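Local coordinates for cellulase CEL9M (Clostridium cellulolyticum, PDB 1IA6), which probably hydrolyses internal beta-1,4-glucosidic linkages of cellulose and related beta-glucans, as a family 9 glycoside hydrolase, at residues T163-N168 with T178-A183; D250-C255 with W300-G305; W358-H363 with A378-H383. One frame throughout, in Å; residues are numbered along the deposited sequence.

Contact 1 (T163-N168 with T178-A183)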
# COMPACT_ATOMS: atom_id res chain seq x y z
N THR A 163 -4.72 -13.56 -3.77
CA THR A 163 -6.09 -13.94 -4.08
C THR A 163 -6.72 -12.85 -4.96
O THR A 163 -7.45 -13.15 -5.90
CB THR A 163 -6.94 -14.09 -2.81
OG1 THR A 163 -6.37 -15.11 -1.98
CG2 THR A 163 -8.38 -14.47 -3.16
N LEU A 164 -6.43 -11.60 -4.64
CA LEU A 164 -6.96 -10.50 -5.44
C LEU A 164 -6.39 -10.57 -6.85
O LEU A 164 -7.08 -10.24 -7.82
CB LEU A 164 -6.66 -9.16 -4.78
CG LEU A 164 -7.69 -8.80 -3.71
CD1 LEU A 164 -7.14 -7.76 -2.74
CD2 LEU A 164 -8.95 -8.31 -4.40
N MET A 165 -5.14 -11.02 -6.99
CA MET A 165 -4.56 -11.13 -8.32
C MET A 165 -5.30 -12.22 -9.08
O MET A 165 -5.58 -12.08 -10.28
CB MET A 165 -3.06 -11.46 -8.24
CG MET A 165 -2.37 -11.39 -9.59
SD MET A 165 -2.58 -9.76 -10.37
CE MET A 165 -1.24 -9.75 -11.55
N TYR A 166 -5.64 -13.31 -8.40
CA TYR A 166 -6.39 -14.39 -9.05
C TYR A 166 -7.69 -13.80 -9.58
O TYR A 166 -8.06 -14.02 -10.74
CB TYR A 166 -6.71 -15.51 -8.05
CG TYR A 166 -7.85 -16.41 -8.48
CD1 TYR A 166 -7.68 -17.35 -9.50
CD2 TYR A 166 -9.11 -16.29 -7.90
CE1 TYR A 166 -8.74 -18.15 -9.93
CE2 TYR A 166 -10.19 -17.09 -8.32
CZ TYR A 166 -9.99 -18.01 -9.34
OH TYR A 166 -11.04 -18.79 -9.78
N LEU A 167 -8.38 -13.03 -8.74
CA LEU A 167 -9.65 -12.41 -9.13
C LEU A 167 -9.50 -11.39 -10.25
O LEU A 167 -10.36 -11.31 -11.12
CB LEU A 167 -10.29 -11.75 -7.91
CG LEU A 167 -10.72 -12.70 -6.79
CD1 LEU A 167 -11.08 -11.91 -5.53
CD2 LEU A 167 -11.90 -13.54 -7.26
N ASN A 168 -8.41 -10.63 -10.24
CA ASN A 168 -8.19 -9.61 -11.26
C ASN A 168 -7.49 -10.09 -12.53
O ASN A 168 -7.52 -9.41 -13.54
CB ASN A 168 -7.35 -8.45 -10.68
CG ASN A 168 -8.07 -7.67 -9.59
OD1 ASN A 168 -9.26 -7.42 -9.69
ND2 ASN A 168 -7.33 -7.27 -8.56
N THR A 178 -4.37 -19.03 -11.21
CA THR A 178 -4.54 -20.18 -10.33
C THR A 178 -3.29 -20.43 -9.51
O THR A 178 -3.37 -20.86 -8.37
CB THR A 178 -4.92 -21.43 -11.15
OG1 THR A 178 -6.20 -21.23 -11.75
CG2 THR A 178 -4.97 -22.66 -10.25
N LYS A 179 -2.12 -20.15 -10.10
CA LYS A 179 -0.87 -20.31 -9.37
C LYS A 179 -0.90 -19.36 -8.18
O LYS A 179 -0.45 -19.70 -7.09
CB LYS A 179 0.32 -19.99 -10.29
CG LYS A 179 1.67 -20.11 -9.61
CD LYS A 179 2.82 -19.92 -10.59
CE LYS A 179 3.04 -21.15 -11.47
NZ LYS A 179 1.88 -21.44 -12.35
N CYS A 180 -1.44 -18.17 -8.40
CA CYS A 180 -1.55 -17.18 -7.32
C CYS A 180 -2.50 -17.65 -6.23
O CYS A 180 -2.19 -17.52 -5.04
CB CYS A 180 -2.03 -15.84 -7.87
SG CYS A 180 -0.76 -14.94 -8.80
N LEU A 181 -3.65 -18.19 -6.62
CA LEU A 181 -4.62 -18.67 -5.64
C LEU A 181 -4.07 -19.84 -4.83
O LEU A 181 -4.27 -19.91 -3.62
CB LEU A 181 -5.93 -19.10 -6.34
CG LEU A 181 -7.07 -19.53 -5.41
CD1 LEU A 181 -7.48 -18.36 -4.51
CD2 LEU A 181 -8.26 -20.00 -6.23
N ASN A 182 -3.38 -20.77 -5.49
CA ASN A 182 -2.82 -21.91 -4.76
C ASN A 182 -1.80 -21.42 -3.73
O ASN A 182 -1.77 -21.92 -2.61
CB ASN A 182 -2.15 -22.91 -5.72
CG ASN A 182 -3.17 -23.69 -6.54
OD1 ASN A 182 -4.31 -23.88 -6.11
ND2 ASN A 182 -2.75 -24.17 -7.71
N ALA A 183 -0.98 -20.45 -4.10
CA ALA A 183 0.00 -19.90 -3.17
C ALA A 183 -0.72 -19.18 -2.04
O ALA A 183 -0.33 -19.29 -0.88
CB ALA A 183 0.95 -18.94 -3.89

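Contact 2 (D250-C255 with W300-G305)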
# COMPACT_ATOMS: atom_id res chain seq x y z
N ASP A 250 -12.65 0.86 16.30
CA ASP A 250 -11.35 1.34 15.84
C ASP A 250 -11.33 2.85 15.63
O ASP A 250 -12.08 3.37 14.81
CB ASP A 250 -10.99 0.64 14.53
CG ASP A 250 -9.49 0.63 14.27
OD1 ASP A 250 -8.83 1.62 14.63
OD2 ASP A 250 -8.99 -0.36 13.71
N LYS A 251 -10.45 3.53 16.36
CA LYS A 251 -10.32 4.98 16.26
C LYS A 251 -9.18 5.36 15.32
O LYS A 251 -8.79 6.53 15.24
CB LYS A 251 -10.05 5.58 17.64
CG LYS A 251 -11.12 5.30 18.68
CD LYS A 251 -10.70 5.82 20.04
CE LYS A 251 -11.75 5.53 21.10
NZ LYS A 251 -11.29 5.96 22.45
N TRP A 252 -8.65 4.37 14.61
CA TRP A 252 -7.55 4.60 13.68
C TRP A 252 -8.12 4.51 12.27
O TRP A 252 -9.23 4.99 12.00
CB TRP A 252 -6.47 3.54 13.90
CG TRP A 252 -5.09 3.96 13.50
CD1 TRP A 252 -4.30 3.39 12.54
CD2 TRP A 252 -4.32 5.04 14.06
NE1 TRP A 252 -3.09 4.05 12.47
CE2 TRP A 252 -3.08 5.06 13.39
CE3 TRP A 252 -4.57 5.99 15.06
CZ2 TRP A 252 -2.08 6.00 13.69
CZ3 TRP A 252 -3.58 6.92 15.36
CH2 TRP A 252 -2.35 6.91 14.68
N THR A 253 -7.36 3.90 11.36
CA THR A 253 -7.82 3.74 9.99
C THR A 253 -7.04 2.61 9.34
O THR A 253 -6.19 1.97 9.96
CB THR A 253 -7.65 5.04 9.17
OG1 THR A 253 -8.25 4.87 7.88
CG2 THR A 253 -6.17 5.37 8.98
N MET A 254 -7.34 2.35 8.07
CA MET A 254 -6.66 1.31 7.33
C MET A 254 -5.20 1.69 7.09
O MET A 254 -4.90 2.77 6.58
CB MET A 254 -7.35 1.08 5.99
CG MET A 254 -6.57 0.20 5.02
SD MET A 254 -7.48 -0.05 3.48
CE MET A 254 -7.07 1.44 2.60
N CYS A 255 -4.29 0.80 7.46
CA CYS A 255 -2.86 1.02 7.25
C CYS A 255 -2.15 -0.32 7.36
O CYS A 255 -2.77 -1.33 7.70
CB CYS A 255 -2.30 2.04 8.25
SG CYS A 255 -2.45 1.60 9.99
N TRP A 300 -6.70 15.28 10.22
CA TRP A 300 -5.35 15.03 10.72
C TRP A 300 -5.36 13.96 11.81
O TRP A 300 -5.66 14.25 12.96
CB TRP A 300 -4.81 16.35 11.29
CG TRP A 300 -3.32 16.47 11.36
CD1 TRP A 300 -2.49 16.93 10.38
CD2 TRP A 300 -2.49 16.16 12.48
NE1 TRP A 300 -1.19 16.93 10.83
CE2 TRP A 300 -1.16 16.46 12.11
CE3 TRP A 300 -2.73 15.65 13.76
CZ2 TRP A 300 -0.08 16.28 12.98
CZ3 TRP A 300 -1.66 15.47 14.63
CH2 TRP A 300 -0.35 15.78 14.23
N LEU A 301 -5.02 12.72 11.44
CA LEU A 301 -5.02 11.63 12.41
C LEU A 301 -3.78 11.62 13.30
O LEU A 301 -3.89 11.44 14.52
CB LEU A 301 -5.12 10.29 11.68
CG LEU A 301 -5.19 9.06 12.59
CD1 LEU A 301 -6.51 9.08 13.37
CD2 LEU A 301 -5.09 7.78 11.75
N SER A 302 -2.62 11.77 12.69
CA SER A 302 -1.35 11.78 13.41
C SER A 302 -0.34 12.58 12.60
O SER A 302 -0.65 13.04 11.50
CB SER A 302 -0.87 10.35 13.65
OG SER A 302 0.17 10.31 14.61
N ASN A 303 0.87 12.73 13.12
CA ASN A 303 1.89 13.53 12.45
C ASN A 303 2.70 12.90 11.33
O ASN A 303 3.14 13.60 10.42
CB ASN A 303 2.87 14.10 13.49
CG ASN A 303 3.66 13.02 14.19
OD1 ASN A 303 3.10 12.20 14.92
ND2 ASN A 303 4.97 13.00 13.97
N TRP A 304 2.90 11.58 11.37
CA TRP A 304 3.69 10.93 10.34
C TRP A 304 2.83 10.32 9.24
O TRP A 304 1.96 9.50 9.51
CB TRP A 304 4.58 9.86 10.97
CG TRP A 304 5.81 9.58 10.17
CD1 TRP A 304 5.93 8.73 9.10
CD2 TRP A 304 7.09 10.21 10.32
NE1 TRP A 304 7.20 8.80 8.58
CE2 TRP A 304 7.93 9.70 9.31
CE3 TRP A 304 7.61 11.16 11.21
CZ2 TRP A 304 9.27 10.11 9.16
CZ3 TRP A 304 8.93 11.57 11.07
CH2 TRP A 304 9.74 11.04 10.05
N GLY A 305 3.11 10.71 7.99
CA GLY A 305 2.34 10.21 6.87
C GLY A 305 0.88 10.60 7.03
O GLY A 305 -0.02 9.78 6.86

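Contact 3 (W358-H363 with A378-H383)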
# COMPACT_ATOMS: atom_id res chain seq x y z
N TRP A 358 4.73 21.71 -6.50
CA TRP A 358 4.92 20.47 -5.75
C TRP A 358 6.26 20.38 -5.03
O TRP A 358 7.17 21.18 -5.28
CB TRP A 358 4.73 19.27 -6.68
CG TRP A 358 5.67 19.24 -7.85
CD1 TRP A 358 7.01 18.98 -7.82
CD2 TRP A 358 5.33 19.44 -9.23
NE1 TRP A 358 7.53 19.01 -9.09
CE2 TRP A 358 6.52 19.30 -9.97
CE3 TRP A 358 4.14 19.74 -9.90
CZ2 TRP A 358 6.56 19.43 -11.37
CZ3 TRP A 358 4.18 19.87 -11.29
CH2 TRP A 358 5.38 19.72 -12.00
N CYS A 359 6.37 19.41 -4.13
CA CYS A 359 7.58 19.19 -3.34
C CYS A 359 8.81 18.94 -4.21
O CYS A 359 8.77 18.12 -5.13
CB CYS A 359 7.34 17.99 -2.41
SG CYS A 359 8.75 17.48 -1.41
N ILE A 360 9.91 19.64 -3.93
CA ILE A 360 11.13 19.47 -4.71
C ILE A 360 12.23 18.73 -3.94
O ILE A 360 13.30 18.46 -4.49
CB ILE A 360 11.70 20.83 -5.18
CG1 ILE A 360 12.07 21.69 -3.97
CG2 ILE A 360 10.68 21.54 -6.06
CD1 ILE A 360 12.74 23.01 -4.34
N HIS A 361 11.95 18.41 -2.68
CA HIS A 361 12.91 17.71 -1.82
C HIS A 361 12.38 16.37 -1.30
O HIS A 361 12.44 16.11 -0.09
CB HIS A 361 13.28 18.59 -0.62
CG HIS A 361 14.14 19.77 -0.97
ND1 HIS A 361 15.50 19.68 -1.13
CD2 HIS A 361 13.81 21.07 -1.18
CE1 HIS A 361 15.99 20.87 -1.43
NE2 HIS A 361 14.98 21.73 -1.47
N PRO A 362 11.87 15.50 -2.18
CA PRO A 362 11.37 14.21 -1.66
C PRO A 362 12.48 13.38 -1.03
O PRO A 362 13.61 13.37 -1.52
CB PRO A 362 10.79 13.55 -2.91
CG PRO A 362 11.70 14.06 -4.01
CD PRO A 362 11.82 15.53 -3.65
N HIS A 363 12.17 12.69 0.06
CA HIS A 363 13.15 11.84 0.73
C HIS A 363 13.19 10.53 -0.05
O HIS A 363 12.59 9.53 0.35
CB HIS A 363 12.74 11.59 2.18
CG HIS A 363 13.76 10.84 2.98
ND1 HIS A 363 15.06 11.28 3.11
CD2 HIS A 363 13.67 9.69 3.68
CE1 HIS A 363 15.73 10.43 3.86
NE2 HIS A 363 14.91 9.46 4.22
N ALA A 378 21.56 17.21 -0.14
CA ALA A 378 20.74 18.30 0.39
C ALA A 378 20.14 19.16 -0.72
O ALA A 378 19.23 19.95 -0.47
CB ALA A 378 21.58 19.16 1.32
N LYS A 379 20.63 18.99 -1.94
CA LYS A 379 20.13 19.76 -3.08
C LYS A 379 18.77 19.21 -3.52
O LYS A 379 18.39 18.10 -3.15
CB LYS A 379 21.10 19.67 -4.25
CG LYS A 379 22.49 20.21 -3.96
CD LYS A 379 23.43 20.02 -5.15
CE LYS A 379 22.95 20.80 -6.37
NZ LYS A 379 23.86 20.61 -7.55
N PRO A 380 18.02 20.00 -4.31
CA PRO A 380 16.70 19.56 -4.79
C PRO A 380 16.86 18.31 -5.66
O PRO A 380 17.85 18.17 -6.37
CB PRO A 380 16.22 20.76 -5.60
CG PRO A 380 16.87 21.92 -4.91
CD PRO A 380 18.27 21.40 -4.68
N ALA A 381 15.88 17.42 -5.59
CA ALA A 381 15.91 16.18 -6.36
C ALA A 381 16.22 16.43 -7.84
O ALA A 381 15.58 17.27 -8.48
CB ALA A 381 14.58 15.45 -6.23
N LYS A 382 17.18 15.70 -8.37
CA LYS A 382 17.59 15.83 -9.77
C LYS A 382 16.51 15.31 -10.72
O LYS A 382 16.31 15.86 -11.80
CB LYS A 382 18.89 15.06 -10.00
CG LYS A 382 19.50 15.23 -11.38
CD LYS A 382 20.77 14.39 -11.54
CE LYS A 382 21.84 14.77 -10.52
NZ LYS A 382 23.04 13.89 -10.61
N HIS A 383 15.80 14.26 -10.30
CA HIS A 383 14.76 13.65 -11.12
C HIS A 383 13.35 13.88 -10.57
O HIS A 383 13.17 14.00 -9.36
CB HIS A 383 15.03 12.15 -11.25
CG HIS A 383 16.41 11.83 -11.73
ND1 HIS A 383 16.84 12.14 -13.00
CD2 HIS A 383 17.45 11.23 -11.11
CE1 HIS A 383 18.09 11.75 -13.14
NE2 HIS A 383 18.49 11.20 -12.01
O HOH W 1 13.33 18.45 -7.49
O HOH W 2 16.69 17.17 -1.23

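Contact 1 (T163-N168 with T178-A183)
Leu181 sets its CD2 methyl over the ring of Tyr166, 3.9 Å from the ring centroid and only 5° off the normal, a CH-pi contact. The same leucine reaches the root of the ring as well, its CB lying 3.9 Å from Tyr166 CG. At the edge of the ring, near its plane, comes the backbone N of Thr178, 4.1 Å from Tyr166 CD1. One turn earlier, Thr163 CG2 meets Leu181 CD1 at 4.2 Å; next to Tyr166, Met165 CG rests 4.0 Å from Cys180 SG. Met165 CG is anti to the backbone N (chi1 -172°), and a bend at chi2 then leads the thioether away from the partner helix. No hydrogen bond joins the segments; the hydroxyls of Thr163 and Thr178 turn back to the carbonyls of Ser159 and Ser174. Helices 152-169 and 174-193 form an antiparallel helical hairpin, the axes of segments 163-168 and 178-183 approaching to 7.7 Å at 155°; such pairs build the (alpha/alpha)6 barrel of family 9 catalytic modules. Beside it, helix 210-224 receives Thr163 and Tyr166 at Ala223, and helix 91-107 receives Met165 at Lys99 and Thr102.

Contact 2 (D250-C255 with W300-G305)
Trp252 and Leu301 meet between two irregular loops whose backbones stay well apart, the nearest CA atoms, those of these two residues, being 7.6 Å from each other. Leu301 CG stands anti to its backbone N (chi1 -178°), and its CD2 methyl sits over the centre of the six-membered ring of Trp252, 3.6 Å from the centroid and 10° off the normal. Leu301 CG comes in nearer the rim, 3.9 Å from Trp252 CZ3. Thr253 CG2 closes on the same methyl, 3.8 Å from Leu301 CD2. Ser302 adds a contact at the far end of the indole, its CB 3.9 Å from Trp252 CH2. At the backbone of Trp252 an Asx turn shapes the loop: Trp252 N donates to Asp250 OD1 over 2.8 Å. Tyr309 meets the indole with its plane turned about 70°, and the carbonyl of Trp252 accepts from Asn283 and Trp287. The loops precede helices 260-271 and 306-323, and the Trp252 side chain lies about 7 Å from that of Asp257, a calcium ligand. With no hydrogen bond between the loops, the contact rests on dispersion and CH-pi attraction, while polar bonds to neighbouring helices hold the loop of Trp252.

Contact 3 (W358-H363 with A378-H383)
Ile360 O accepts two hydrogen bonds: from Ala381 N at 3.0 Å, nearly in line with the carbonyl (C=O...N angle 171°), and from a water, also 3.0 Å from Ile360 O. That water gives its other proton to Ala381 O, so it bridges the two carbonyls alongside the direct bond. A second water spans the loops: it donates to Lys379 O, 2.7 Å away, and is hydrogen-bonded to His361 ND1, 2.8 Å away in the ring plane. His361 CG is anti to its carbonyl carbon (chi1 -71°). The imidazole then runs side by side with Pro380, with CE1 3.7 Å from Pro380 CG, and meets Ala378 O at its edge, CE1 to O 3.5 Å. Apolar contact completes the join where Ala381 CB, pointing toward the other loop, packs 3.8 Å from Pro362 CD. On the side of the predicted active site, Asp401 accepts from Ile360 N and, weakly, from His361 N. The backbone at Ile360 thus joins the 378-383 loop to Asp401: Ile360 N-H, with weaker help from His361 N-H, bonds the carboxylate, and the carbonyl between them is held by Ala381 N and a water, an arrangement consistent with second-shell positioning of that aspartate.

Overall arrangement
Along the chain the contacts follow one another in series, contact 1 closing before contact 2 opens and contact 2 before contact 3, all within the alpha-barrel, (alpha/alpha)6, catalytic module. Contact 1 joins the consecutive helices 152-169 and 174-193, on the opposite side of the chain's centre from the other two; its centre is 30 Å from that of contact 2 and 38 Å from that of contact 3. Contacts 2 and 3 tie loops between helices, their centres 26 Å apart and their nearest atoms about 7 Å apart. These loops approach the predicted catalytic pair, Trp304 bonding to Glu410 and Ile360 to Asp401, whereas contact 1 is packing of barrel helices far from that site.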